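Local coordinates for protein serine protease pet (Escherichia coli, PDB 4OM9) that acts as a secreted autotransporter enterotoxin of enteroaggregative strains and, as a serine protease, probably cleaves host proteins such as alpha-fodrin, at residues P43-P48 and D220-L225; L14-N19 and I146-G151; T450-S455 and S461-N466. All coordinates share one frame; numbering follows the deposited sequence.

Contact 1: P43-P48 and D220-L225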
loop_
_atom_site.group_PDB
_atom_site.type_symbol
_atom_site.label_atom_id
_atom_site.label_comp_id
_atom_site.label_asym_id
_atom_site.label_seq_id
_atom_site.Cartn_x
_atom_site.Cartn_y
_atom_site.Cartn_z
ATOM N N PRO A 43 15.704 -18.722 -11.541
ATOM C CA PRO A 43 16.596 -18.164 -12.565
ATOM C C PRO A 43 16.409 -16.663 -12.782
ATOM O O PRO A 43 15.341 -16.117 -12.498
ATOM C CB PRO A 43 16.213 -18.945 -13.823
ATOM C CG PRO A 43 14.835 -19.426 -13.560
ATOM C CD PRO A 43 14.796 -19.734 -12.105
ATOM N N ALA A 44 17.453 -16.009 -13.284
ATOM C CA ALA A 44 17.407 -14.571 -13.513
ATOM C C ALA A 44 16.508 -14.250 -14.692
ATOM O O ALA A 44 16.983 -13.923 -15.779
ATOM C CB ALA A 44 18.804 -14.020 -13.746
ATOM N N LEU A 45 15.204 -14.368 -14.467
ATOM C CA LEU A 45 14.191 -14.019 -15.460
ATOM C C LEU A 45 13.002 -13.411 -14.738
ATOM O O LEU A 45 12.847 -13.625 -13.541
ATOM C CB LEU A 45 13.748 -15.250 -16.251
ATOM C CG LEU A 45 14.767 -16.072 -17.048
ATOM C CD1 LEU A 45 14.083 -17.297 -17.604
ATOM C CD2 LEU A 45 15.393 -15.268 -18.176
ATOM N N PRO A 46 12.151 -12.653 -15.452
ATOM C CA PRO A 46 10.889 -12.257 -14.815
ATOM C C PRO A 46 9.987 -13.466 -14.645
ATOM O O PRO A 46 10.044 -14.375 -15.468
ATOM C CB PRO A 46 10.278 -11.258 -15.807
ATOM C CG PRO A 46 11.398 -10.872 -16.724
ATOM C CD PRO A 46 12.295 -12.062 -16.791
ATOM N N VAL A 47 9.182 -13.487 -13.593
ATOM C CA VAL A 47 8.170 -14.526 -13.451
ATOM C C VAL A 47 7.162 -14.407 -14.585
ATOM O O VAL A 47 6.713 -13.310 -14.907
ATOM C CB VAL A 47 7.438 -14.437 -12.089
ATOM C CG1 VAL A 47 6.337 -15.478 -11.982
ATOM C CG2 VAL A 47 8.433 -14.596 -10.949
ATOM N N PRO A 48 6.809 -15.535 -15.204
ATOM C CA PRO A 48 5.784 -15.500 -16.259
ATOM C C PRO A 48 4.442 -15.013 -15.738
ATOM O O PRO A 48 4.191 -15.047 -14.530
ATOM C CB PRO A 48 5.674 -16.964 -16.707
ATOM C CG PRO A 48 6.980 -17.602 -16.263
ATOM C CD PRO A 48 7.370 -16.880 -15.000
ATOM N N ASP A 220 12.403 -9.925 -24.764
ATOM C CA ASP A 220 12.139 -9.884 -23.329
ATOM C C ASP A 220 10.678 -10.208 -23.023
ATOM O O ASP A 220 9.927 -9.377 -22.505
ATOM C CB ASP A 220 12.535 -8.522 -22.760
ATOM C CG ASP A 220 13.968 -8.144 -23.115
ATOM O OD1 ASP A 220 14.914 -8.710 -22.511
ATOM O OD2 ASP A 220 14.143 -7.287 -24.012
ATOM N N LYS A 221 10.284 -11.430 -23.365
ATOM C CA LYS A 221 8.914 -11.874 -23.169
ATOM C C LYS A 221 8.808 -13.389 -23.085
ATOM O O LYS A 221 9.531 -14.112 -23.759
ATOM C CB LYS A 221 8.030 -11.366 -24.304
ATOM C CG LYS A 221 8.504 -11.797 -25.687
ATOM C CD LYS A 221 7.430 -11.561 -26.733
ATOM C CE LYS A 221 7.850 -12.109 -28.096
ATOM N NZ LYS A 221 6.768 -11.924 -29.107
ATOM N N TRP A 222 7.880 -13.863 -22.266
ATOM C CA TRP A 222 7.568 -15.284 -22.218
ATOM C C TRP A 222 6.708 -15.719 -23.406
ATOM O O TRP A 222 5.742 -15.051 -23.803
ATOM C CB TRP A 222 6.869 -15.631 -20.906
ATOM C CG TRP A 222 7.806 -15.572 -19.752
ATOM C CD1 TRP A 222 8.001 -14.525 -18.917
ATOM C CD2 TRP A 222 8.703 -16.597 -19.334
ATOM N NE1 TRP A 222 8.955 -14.834 -17.980
ATOM C CE2 TRP A 222 9.408 -16.106 -18.216
ATOM C CE3 TRP A 222 8.977 -17.894 -19.792
ATOM C CZ2 TRP A 222 10.373 -16.855 -17.545
ATOM C CZ3 TRP A 222 9.931 -18.639 -19.131
ATOM C CH2 TRP A 222 10.621 -18.116 -18.012
ATOM N N VAL A 223 7.065 -16.868 -23.948
ATOM C CA VAL A 223 6.528 -17.324 -25.196
ATOM C C VAL A 223 5.994 -18.709 -24.951
ATOM O O VAL A 223 6.584 -19.458 -24.190
ATOM C CB VAL A 223 7.638 -17.290 -26.281
ATOM C CG1 VAL A 223 7.502 -18.405 -27.308
ATOM C CG2 VAL A 223 7.708 -15.909 -26.911
ATOM N N LEU A 224 4.866 -19.049 -25.565
ATOM C CA LEU A 224 4.353 -20.400 -25.453
ATOM C C LEU A 224 5.178 -21.366 -26.307
ATOM O O LEU A 224 5.059 -21.338 -27.530
ATOM C CB LEU A 224 2.904 -20.448 -25.896
ATOM C CG LEU A 224 2.149 -21.756 -25.691
ATOM C CD1 LEU A 224 1.913 -22.009 -24.205
ATOM C CD2 LEU A 224 0.828 -21.677 -26.462
ATOM N N LEU A 225 5.992 -22.216 -25.676
ATOM C CA LEU A 225 6.824 -23.191 -26.410
ATOM C C LEU A 225 5.977 -24.243 -27.103
ATOM O O LEU A 225 6.210 -24.610 -28.267
ATOM C CB LEU A 225 7.812 -23.900 -25.477
ATOM C CG LEU A 225 8.644 -25.026 -26.141
ATOM C CD1 LEU A 225 9.884 -24.446 -26.798
ATOM C CD2 LEU A 225 9.066 -26.134 -25.153
#
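The proline-rich loop 43-48 folds over the indole of Trp222 near the start of strand 221-232, so that Leu45, Pro46 and Pro48 all touch this one side chain on a strand of the protease domain's antiparallel sheet. Pro48 covers one face. Its CG sits over the six-membered ring, 3.6 Å from the centroid and 18° off the normal, a CH-pi contact. The closest ring atom is a fusion carbon, with Pro48 CG 3.5 Å from Trp222 CE2. Behind it, Pro48 CA comes to 3.6 Å from Trp222 CD1, which extends the cover onto the pyrrole half.

A polar grip comes in at the edge. Trp222 NE1 donates to Pro46 O over 2.8 Å, with the oxygen close to the indole plane. The bond is distinctly bent, 138° at the hydrogen, because the oxygen is displaced toward the benzo side: Pro46 O is also only 3.3 Å from Trp222 CZ2. The nitrogen stands well above the carbonyl plane, 44° out of it. Bond and overlying proline together limit how far the indole could rotate.

Leu45 completes the set, reaching the far corner of the benzo ring with CD1 3.6 Å from Trp222 CH2, the two side chains at about a right angle. Trp222 points from its strand toward the loop. Phe215, on the adjoining strand, meets the indole with its ring and also touches Leu45 and Pro46.

Asp220 and Lys221 form a G1 beta bulge in the hairpin that joins strands 211-216 and 221-232. The arrangement is a proline-rich loop packed on a tryptophan of a beta hairpin, within the antiparallel sheet of a clan PA, chymotrypsin-like protease fold.

Contact 2: L14-N19 and I146-G151; sequences LDLAQN and IGFRVG
Leu16 and Ala17, in the last turn of helix 10-17, pack against Phe148 and Val150, two residues on the same side of strand 143-151. Leu16 pushes one methyl at the phenyl ring: CD2 lies 3.6 Å from Phe148 CE1 and 3.9 Å from Phe148 CD1. It comes in obliquely, and the side chains cross at about a right angle. With chi1 at 176°, Leu16 CG extends away from its own backbone N, which carries the branch out to the ring. Beside it, Ala17 brings the helix backbone itself close: Val150 CG2 is 3.5 Å from Ala17 CB and 3.6 Å from Ala17 CA. The contact is buried and wholly apolar, with no hydrogen bond across it.

One layer out, Leu16 also touches Phe23 and Ala173. The helix ends here, its last turn closed by Gln18 N to Leu14 O at 3.0 Å. Gln18 NE2 then bonds Asp169 O and Leu171 O, while Asn19 binds Phe50 N through OD1 and Phe23 O through ND2.

On the strand side, backbone bonds run to both neighbours, 172-185 and 211-216; the helix end thus rests on a face of the antiparallel sheet.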
loop_
_atom_site.group_PDB
_atom_site.type_symbol
_atom_site.label_atom_id
_atom_site.label_comp_id
_atom_site.label_asym_id
_atom_site.label_seq_id
_atom_site.Cartn_x
_atom_site.Cartn_y
_atom_site.Cartn_z
ATOM N N LEU A 14 2.312 -23.699 -5.719
ATOM C CA LEU A 14 1.006 -23.112 -6.019
ATOM C C LEU A 14 1.095 -21.607 -6.214
ATOM O O LEU A 14 0.494 -21.059 -7.133
ATOM C CB LEU A 14 0.035 -23.421 -4.893
ATOM C CG LEU A 14 -0.736 -24.738 -4.891
ATOM C CD1 LEU A 14 0.045 -25.860 -5.469
ATOM C CD2 LEU A 14 -1.165 -25.089 -3.491
ATOM N N ASP A 15 1.848 -20.943 -5.334
ATOM C CA ASP A 15 2.051 -19.496 -5.426
ATOM C C ASP A 15 2.616 -19.130 -6.798
ATOM O O ASP A 15 2.202 -18.141 -7.405
ATOM C CB ASP A 15 3.004 -18.986 -4.326
ATOM C CG ASP A 15 2.280 -18.513 -3.059
ATOM O OD1 ASP A 15 1.040 -18.438 -3.046
ATOM O OD2 ASP A 15 2.981 -18.216 -2.052
ATOM N N LEU A 16 3.565 -19.934 -7.272
ATOM C CA LEU A 16 4.225 -19.659 -8.540
ATOM C C LEU A 16 3.252 -19.812 -9.706
ATOM O O LEU A 16 3.245 -18.987 -10.612
ATOM C CB LEU A 16 5.432 -20.579 -8.740
ATOM C CG LEU A 16 6.202 -20.497 -10.061
ATOM C CD1 LEU A 16 6.596 -19.074 -10.416
ATOM C CD2 LEU A 16 7.438 -21.378 -9.995
ATOM N N ALA A 17 2.446 -20.869 -9.680
ATOM C CA ALA A 17 1.557 -21.158 -10.802
ATOM C C ALA A 17 0.442 -20.128 -10.853
ATOM O O ALA A 17 -0.067 -19.821 -11.914
ATOM C CB ALA A 17 0.968 -22.570 -10.702
ATOM N N GLN A 18 0.081 -19.575 -9.702
ATOM C CA GLN A 18 -1.105 -18.747 -9.643
ATOM C C GLN A 18 -0.720 -17.286 -9.483
ATOM O O GLN A 18 -1.574 -16.436 -9.206
ATOM C CB GLN A 18 -2.013 -19.247 -8.511
ATOM C CG GLN A 18 -2.345 -20.739 -8.698
ATOM C CD GLN A 18 -3.082 -21.339 -7.532
ATOM O OE1 GLN A 18 -3.874 -20.661 -6.865
ATOM N NE2 GLN A 18 -2.835 -22.624 -7.273
ATOM N N ASN A 19 0.572 -17.008 -9.690
ATOM C CA ASN A 19 1.104 -15.649 -9.589
ATOM C C ASN A 19 0.714 -14.963 -8.266
ATOM O O ASN A 19 0.276 -13.808 -8.237
ATOM C CB ASN A 19 0.643 -14.804 -10.779
ATOM C CG ASN A 19 1.347 -15.180 -12.072
ATOM O OD1 ASN A 19 0.700 -15.465 -13.077
ATOM N ND2 ASN A 19 2.667 -15.176 -12.057
ATOM N N ILE A 146 15.732 -22.660 -20.075
ATOM C CA ILE A 146 14.986 -22.866 -18.851
ATOM C C ILE A 146 13.572 -22.379 -19.080
ATOM O O ILE A 146 13.354 -21.418 -19.819
ATOM C CB ILE A 146 15.608 -22.092 -17.650
ATOM C CG1 ILE A 146 17.103 -22.405 -17.489
ATOM C CG2 ILE A 146 14.849 -22.366 -16.359
ATOM C CD1 ILE A 146 17.407 -23.867 -17.246
ATOM N N GLY A 147 12.600 -23.034 -18.465
ATOM C CA GLY A 147 11.241 -22.588 -18.620
ATOM C C GLY A 147 10.333 -23.067 -17.521
ATOM O O GLY A 147 10.760 -23.781 -16.618
ATOM N N PHE A 148 9.068 -22.669 -17.623
ATOM C CA PHE A 148 8.065 -22.945 -16.617
ATOM C C PHE A 148 6.878 -23.626 -17.251
ATOM O O PHE A 148 6.513 -23.342 -18.394
ATOM C CB PHE A 148 7.576 -21.656 -15.941
ATOM C CG PHE A 148 8.573 -21.018 -15.012
ATOM C CD1 PHE A 148 8.703 -21.458 -13.700
ATOM C CD2 PHE A 148 9.348 -19.938 -15.435
ATOM C CE1 PHE A 148 9.630 -20.844 -12.817
ATOM C CE2 PHE A 148 10.265 -19.318 -14.570
ATOM C CZ PHE A 148 10.409 -19.780 -13.261
ATOM N N ARG A 149 6.235 -24.489 -16.482
ATOM C CA ARG A 149 5.009 -25.107 -16.932
ATOM C C ARG A 149 4.029 -25.123 -15.791
ATOM O O ARG A 149 4.394 -25.350 -14.654
ATOM C CB ARG A 149 5.261 -26.523 -17.422
ATOM C CG ARG A 149 4.053 -27.149 -18.038
ATOM C CD ARG A 149 3.998 -28.622 -17.708
ATOM N NE ARG A 149 3.353 -28.779 -16.418
ATOM C CZ ARG A 149 3.940 -29.295 -15.352
ATOM N NH1 ARG A 149 5.176 -29.753 -15.446
ATOM N NH2 ARG A 149 3.263 -29.388 -14.214
ATOM N N VAL A 150 2.768 -24.917 -16.108
ATOM C CA VAL A 150 1.751 -24.821 -15.096
ATOM C C VAL A 150 0.598 -25.763 -15.436
ATOM O O VAL A 150 0.140 -25.801 -16.590
ATOM C CB VAL A 150 1.304 -23.363 -15.005
ATOM C CG1 VAL A 150 -0.176 -23.230 -14.761
ATOM C CG2 VAL A 150 2.165 -22.616 -14.031
ATOM N N GLY A 151 0.149 -26.544 -14.458
ATOM C CA GLY A 151 -1.018 -27.391 -14.661
ATOM C C GLY A 151 -1.556 -27.960 -13.354
ATOM O O GLY A 151 -1.018 -27.670 -12.272
#

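Contact 3: T450-S455 and S461-N466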
loop_
_atom_site.group_PDB
_atom_site.type_symbol
_atom_site.label_atom_id
_atom_site.label_comp_id
_atom_site.label_asym_id
_atom_site.label_seq_id
_atom_site.Cartn_x
_atom_site.Cartn_y
_atom_site.Cartn_z
ATOM N N THR A 450 -8.076 -3.090 -9.679
ATOM C CA THR A 450 -9.220 -2.209 -9.884
ATOM C C THR A 450 -8.942 -0.773 -9.421
ATOM O O THR A 450 -8.417 -0.544 -8.321
ATOM C CB THR A 450 -10.470 -2.730 -9.126
ATOM O OG1 THR A 450 -10.851 -4.004 -9.649
ATOM C CG2 THR A 450 -11.634 -1.762 -9.243
ATOM N N THR A 451 -9.300 0.190 -10.263
ATOM C CA THR A 451 -9.227 1.584 -9.883
ATOM C C THR A 451 -10.506 2.310 -10.308
ATOM O O THR A 451 -11.047 2.095 -11.409
ATOM C CB THR A 451 -8.014 2.281 -10.505
ATOM O OG1 THR A 451 -6.836 1.505 -10.247
ATOM C CG2 THR A 451 -7.845 3.692 -9.915
ATOM N N ILE A 452 -11.005 3.144 -9.404
ATOM C CA ILE A 452 -12.114 4.037 -9.706
ATOM C C ILE A 452 -11.504 5.395 -9.855
ATOM O O ILE A 452 -10.787 5.848 -8.977
ATOM C CB ILE A 452 -13.181 4.011 -8.614
ATOM C CG1 ILE A 452 -13.831 2.618 -8.576
ATOM C CG2 ILE A 452 -14.206 5.129 -8.826
ATOM C CD1 ILE A 452 -14.824 2.405 -7.445
ATOM N N THR A 453 -11.737 6.023 -10.994
ATOM C CA THR A 453 -11.083 7.283 -11.311
ATOM C C THR A 453 -12.062 8.316 -11.851
ATOM O O THR A 453 -13.267 8.074 -11.937
ATOM C CB THR A 453 -9.968 7.080 -12.353
ATOM O OG1 THR A 453 -9.170 8.269 -12.414
ATOM C CG2 THR A 453 -10.581 6.784 -13.762
ATOM N N ASN A 454 -11.541 9.477 -12.214
ATOM C CA ASN A 454 -12.330 10.439 -12.956
ATOM C C ASN A 454 -11.439 11.297 -13.836
ATOM O O ASN A 454 -10.712 12.155 -13.342
ATOM C CB ASN A 454 -13.147 11.319 -12.028
ATOM C CG ASN A 454 -13.810 12.466 -12.764
ATOM O OD1 ASN A 454 -14.217 12.313 -13.911
ATOM N ND2 ASN A 454 -13.888 13.635 -12.124
ATOM N N SER A 455 -11.511 11.048 -15.143
ATOM C CA SER A 455 -10.633 11.669 -16.121
ATOM C C SER A 455 -11.087 13.073 -16.483
ATOM O O SER A 455 -10.409 13.783 -17.222
ATOM C CB SER A 455 -10.555 10.791 -17.388
ATOM O OG SER A 455 -11.833 10.620 -18.001
ATOM N N SER A 461 -15.853 14.304 -9.429
ATOM C CA SER A 461 -16.777 13.211 -9.184
ATOM C C SER A 461 -16.809 12.859 -7.712
ATOM O O SER A 461 -15.769 12.592 -7.103
ATOM C CB SER A 461 -16.385 11.963 -9.991
ATOM O OG SER A 461 -16.735 12.060 -11.367
ATOM N N VAL A 462 -18.003 12.837 -7.133
ATOM C CA VAL A 462 -18.123 12.395 -5.751
ATOM C C VAL A 462 -18.369 10.904 -5.745
ATOM O O VAL A 462 -19.358 10.425 -6.305
ATOM C CB VAL A 462 -19.259 13.086 -4.993
ATOM C CG1 VAL A 462 -19.326 12.547 -3.565
ATOM C CG2 VAL A 462 -19.073 14.583 -5.000
ATOM N N LEU A 463 -17.449 10.171 -5.127
ATOM C CA LEU A 463 -17.621 8.743 -4.934
ATOM C C LEU A 463 -18.088 8.465 -3.499
ATOM O O LEU A 463 -17.354 8.697 -2.541
ATOM C CB LEU A 463 -16.320 8.017 -5.246
ATOM C CG LEU A 463 -16.198 6.568 -4.780
ATOM C CD1 LEU A 463 -17.210 5.706 -5.510
ATOM C CD2 LEU A 463 -14.794 6.057 -5.019
ATOM N N SER A 464 -19.318 7.989 -3.358
ATOM C CA SER A 464 -19.875 7.702 -2.047
ATOM C C SER A 464 -19.866 6.196 -1.765
ATOM O O SER A 464 -20.317 5.381 -2.589
ATOM C CB SER A 464 -21.305 8.261 -1.942
ATOM O OG SER A 464 -21.350 9.661 -2.226
ATOM N N VAL A 465 -19.335 5.814 -0.609
ATOM C CA VAL A 465 -19.372 4.420 -0.192
ATOM C C VAL A 465 -19.976 4.375 1.177
ATOM O O VAL A 465 -19.370 4.851 2.131
ATOM C CB VAL A 465 -17.981 3.775 -0.141
ATOM C CG1 VAL A 465 -18.108 2.298 0.207
ATOM C CG2 VAL A 465 -17.244 3.991 -1.448
ATOM N N ASN A 466 -21.177 3.827 1.288
ATOM C CA ASN A 466 -21.903 3.934 2.546
ATOM C C ASN A 466 -22.318 2.592 3.118
ATOM O O ASN A 466 -23.425 2.426 3.593
ATOM C CB ASN A 466 -23.124 4.855 2.384
ATOM C CG ASN A 466 -24.041 4.415 1.300
ATOM O OD1 ASN A 466 -23.824 3.363 0.688
ATOM N ND2 ASN A 466 -25.094 5.205 1.038
#
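Ile452 and Leu463 meet inside the beta-helix, while Asn454 and Ser461 come together where the chain turns from strand 451-453 to strand 461-465.

The apolar part is a single pair of methyls. Ile452 CG2 stands 4.0 Å from Leu463 CD2, and the side chains cross at about a right angle. Leu463 gets there because CG is anti to its backbone N (chi1 165°), putting the isobutyl group out across the interior. The backbones remain well separated, Ile452 CA and Leu463 CA being 8.7 Å apart, so the link is made by side chains alone. Ile443 adds to the cover of Ile452, and Phe440, Val481 and Leu483 to that of Leu463.

The polar part is packing rather than bonding. Asn454 CG lies 3.3 Å from Ser461 OG, and although Asn454 ND2 is equally close to that oxygen, the angle is too poor for a hydrogen bond. Each group spends its polar atoms on other partners. Asn454 OD1 accepts from Gly435 N and Asn456 N; Asn454 ND2 donates to Asn480 O and Lys459 O. Four bonds thus hold the buried amide and should fix its rotation. Ser461 OG is bonded to His436 O. Gly435 and His436 belong to the corner of the preceding coil and Asn480 to that of the following one, so Asn454 ties three successive corners together, in the manner of the inward asparagines at turns of other parallel beta-helices.

The two strands lie on different faces of the same coil and do not pair with each other. Strand 451-453 runs parallel between 429-432 and 476-477, and strand 461-465 parallel between 438-440 and 481-486.

How the contacts relate
Contacts 1 and 2 are neighbours in the protease domain, their centres 11 Å apart. Their segments alternate along the chain, 14-19, 43-48, 146-151, 220-225, so the N-terminal helix and the proline loop are both laid on one antiparallel sheet. They also touch: Asn19 ND2 probably bonds Pro48 O at 2.9 Å, and Phe148 CD2 packs 3.4 Å from Trp222 CH2. Contact 3 follows later in sequence, in the beta-helix. Its centre is about 36 Å from contact 1 and 35 Å from contact 2, with no touch. The three therefore sample both parts of the passenger: the compact protease and the elongated stalk carrying it.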